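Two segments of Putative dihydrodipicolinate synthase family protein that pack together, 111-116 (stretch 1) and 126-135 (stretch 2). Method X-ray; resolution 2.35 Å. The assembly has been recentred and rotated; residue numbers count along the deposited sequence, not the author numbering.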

# COMPACT_ATOMS: atom_id res chain seq x y z
N LEU A 111 7.44 6.37 -1.56
CA LEU A 111 6.11 6.92 -1.61
C LEU A 111 6.00 8.11 -0.65
O LEU A 111 6.16 7.97 0.56
CB LEU A 111 5.14 5.80 -1.25
CG LEU A 111 3.64 6.03 -1.20
CD1 LEU A 111 3.05 6.33 -2.56
CD2 LEU A 111 3.04 4.75 -0.60
N VAL A 112 5.76 9.30 -1.20
CA VAL A 112 5.97 10.55 -0.48
C VAL A 112 4.69 11.37 -0.27
O VAL A 112 4.12 11.89 -1.22
CB VAL A 112 7.05 11.45 -1.23
CG1 VAL A 112 7.38 12.75 -0.44
CG2 VAL A 112 8.34 10.68 -1.50
N LEU A 113 4.26 11.50 0.99
CA LEU A 113 3.20 12.45 1.38
C LEU A 113 3.63 13.89 1.17
O LEU A 113 4.81 14.19 1.30
CB LEU A 113 2.83 12.29 2.87
CG LEU A 113 2.05 11.00 3.20
CD1 LEU A 113 2.31 10.54 4.64
CD2 LEU A 113 0.54 11.16 2.92
N PRO A 114 2.67 14.77 0.84
CA PRO A 114 3.02 16.18 0.81
C PRO A 114 3.29 16.65 2.24
O PRO A 114 2.88 16.00 3.21
CB PRO A 114 1.77 16.85 0.20
CG PRO A 114 0.65 15.92 0.48
CD PRO A 114 1.23 14.54 0.60
N PRO A 115 4.00 17.77 2.39
CA PRO A 115 4.35 18.12 3.76
C PRO A 115 3.11 18.64 4.51
O PRO A 115 2.41 19.51 4.00
CB PRO A 115 5.39 19.22 3.58
CG PRO A 115 5.04 19.87 2.25
CD PRO A 115 4.43 18.78 1.40
N ALA A 116 2.82 18.08 5.69
CA ALA A 116 1.73 18.59 6.54
C ALA A 116 2.20 18.77 7.99
O ALA A 116 2.83 17.86 8.58
CB ALA A 116 0.48 17.67 6.47
N VAL A 126 4.63 25.92 -1.53
CA VAL A 126 5.32 25.10 -0.55
C VAL A 126 5.31 23.61 -0.95
O VAL A 126 6.35 22.94 -0.93
CB VAL A 126 4.73 25.29 0.88
CG1 VAL A 126 5.17 24.18 1.85
CG2 VAL A 126 5.09 26.67 1.43
N ILE A 127 4.12 23.10 -1.28
CA ILE A 127 3.97 21.76 -1.81
C ILE A 127 4.83 21.59 -3.06
O ILE A 127 5.62 20.66 -3.14
CB ILE A 127 2.48 21.44 -2.13
CG1 ILE A 127 1.67 21.36 -0.83
CG2 ILE A 127 2.34 20.15 -2.96
CD1 ILE A 127 0.15 21.36 -1.01
N LYS A 128 4.71 22.50 -4.02
CA LYS A 128 5.42 22.38 -5.29
C LYS A 128 6.94 22.35 -5.09
O LYS A 128 7.62 21.45 -5.61
CB LYS A 128 5.01 23.47 -6.30
N SER A 129 7.47 23.30 -4.32
CA SER A 129 8.92 23.33 -4.07
C SER A 129 9.44 22.12 -3.29
O SER A 129 10.56 21.68 -3.51
CB SER A 129 9.35 24.65 -3.41
OG SER A 129 9.01 24.65 -2.04
N PHE A 130 8.62 21.60 -2.38
CA PHE A 130 8.93 20.38 -1.65
C PHE A 130 9.15 19.19 -2.59
O PHE A 130 10.20 18.55 -2.56
CB PHE A 130 7.79 20.07 -0.68
CG PHE A 130 7.90 18.73 -0.02
CD1 PHE A 130 8.73 18.54 1.07
CD2 PHE A 130 7.14 17.66 -0.47
CE1 PHE A 130 8.82 17.30 1.71
CE2 PHE A 130 7.21 16.42 0.15
CZ PHE A 130 8.05 16.23 1.25
N PHE A 131 8.15 18.91 -3.42
CA PHE A 131 8.28 17.81 -4.37
C PHE A 131 9.41 18.00 -5.38
O PHE A 131 10.11 17.04 -5.69
CB PHE A 131 6.96 17.52 -5.07
CG PHE A 131 6.02 16.73 -4.22
CD1 PHE A 131 6.28 15.40 -3.95
CD2 PHE A 131 4.88 17.32 -3.69
CE1 PHE A 131 5.41 14.66 -3.17
CE2 PHE A 131 4.00 16.57 -2.91
CZ PHE A 131 4.27 15.24 -2.65
N ASP A 132 9.59 19.23 -5.87
CA ASP A 132 10.76 19.58 -6.69
C ASP A 132 12.09 19.22 -5.99
O ASP A 132 12.96 18.57 -6.57
CB ASP A 132 10.77 21.08 -7.03
CG ASP A 132 9.76 21.45 -8.13
OD1 ASP A 132 9.04 20.57 -8.67
OD2 ASP A 132 9.69 22.67 -8.45
N ASP A 133 12.23 19.66 -4.75
CA ASP A 133 13.44 19.42 -3.97
C ASP A 133 13.65 17.92 -3.66
O ASP A 133 14.76 17.39 -3.77
CB ASP A 133 13.34 20.22 -2.68
CG ASP A 133 14.67 20.39 -2.00
OD1 ASP A 133 15.71 20.10 -2.63
OD2 ASP A 133 14.67 20.82 -0.83
N VAL A 134 12.56 17.24 -3.33
CA VAL A 134 12.63 15.84 -3.01
C VAL A 134 13.00 14.96 -4.20
O VAL A 134 13.90 14.13 -4.07
CB VAL A 134 11.37 15.34 -2.25
CG1 VAL A 134 11.31 13.83 -2.28
CG2 VAL A 134 11.40 15.83 -0.80
N SER A 135 12.33 15.15 -5.35
CA SER A 135 12.61 14.33 -6.56
C SER A 135 14.04 14.47 -6.98
O SER A 135 14.72 13.51 -7.30
CB SER A 135 11.78 14.77 -7.77
OG SER A 135 10.43 14.96 -7.43

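No hydrogen bond crosses between the two stretches; 349 Å² of surface, summed over both sides, is buried by apolar packing of a strand end and the loop after it against one side of a helix. Leu111, although buried, is out of reach of the helix.

Contact begins at Val112, whose CA-to-CB bond points toward the helix. With chi1 at t, its CG1 lies 3.7 Å from Phe130 CE2 and 3.9 Å from Phe131 CE1. Val112 CG2 lies 4.4 Å from Val134 CG1, and Val112 CG1 is almost as near to that atom, at 4.5 Å. The short branched side chain thus meets three helix residues. Its carbonyl also takes part: Val112 O sits 3.6 Å from Phe131 CE1, at the edge of that ring and near its plane, where the ring presents its C-H groups.

The CA-to-CB bond of Leu113 points away from the helix, and its contacts come from the backbone, with Leu113 O 3.5 Å from Phe130 CE2. The nearest CA atoms across the stretches are Pro114 CA and Ile127 CA, 6.2 Å apart. Pro114 CB packs 3.8 Å from Phe131 CE2; the CA-to-CB bond of Phe131 points sideways to stretch 1, but with chi1 at -79° (m) the end of its side chain comes nearer.

Pro115 has the largest covered area, 81 Å². Its CD stands 3.5 Å from Phe130 CD2 and 3.9 Å from the centroid of the Phe130 ring, 26° off the ring normal, which identifies a CH-pi contact over the face. Proline suits this place because its compact ring offers C-H groups to the aromatic surface. The same CD lies 4.4 Å from Ile127 CG1, and CG lies 4.3 Å from Val126 CG1. Ala116 is out of reach.

Helical hydrogen bonds, such as Phe130 N to Val126 O (3.0 Å) and Val134 N to Phe130 O (2.8 Å), satisfy backbone polar groups beside this apolar surface.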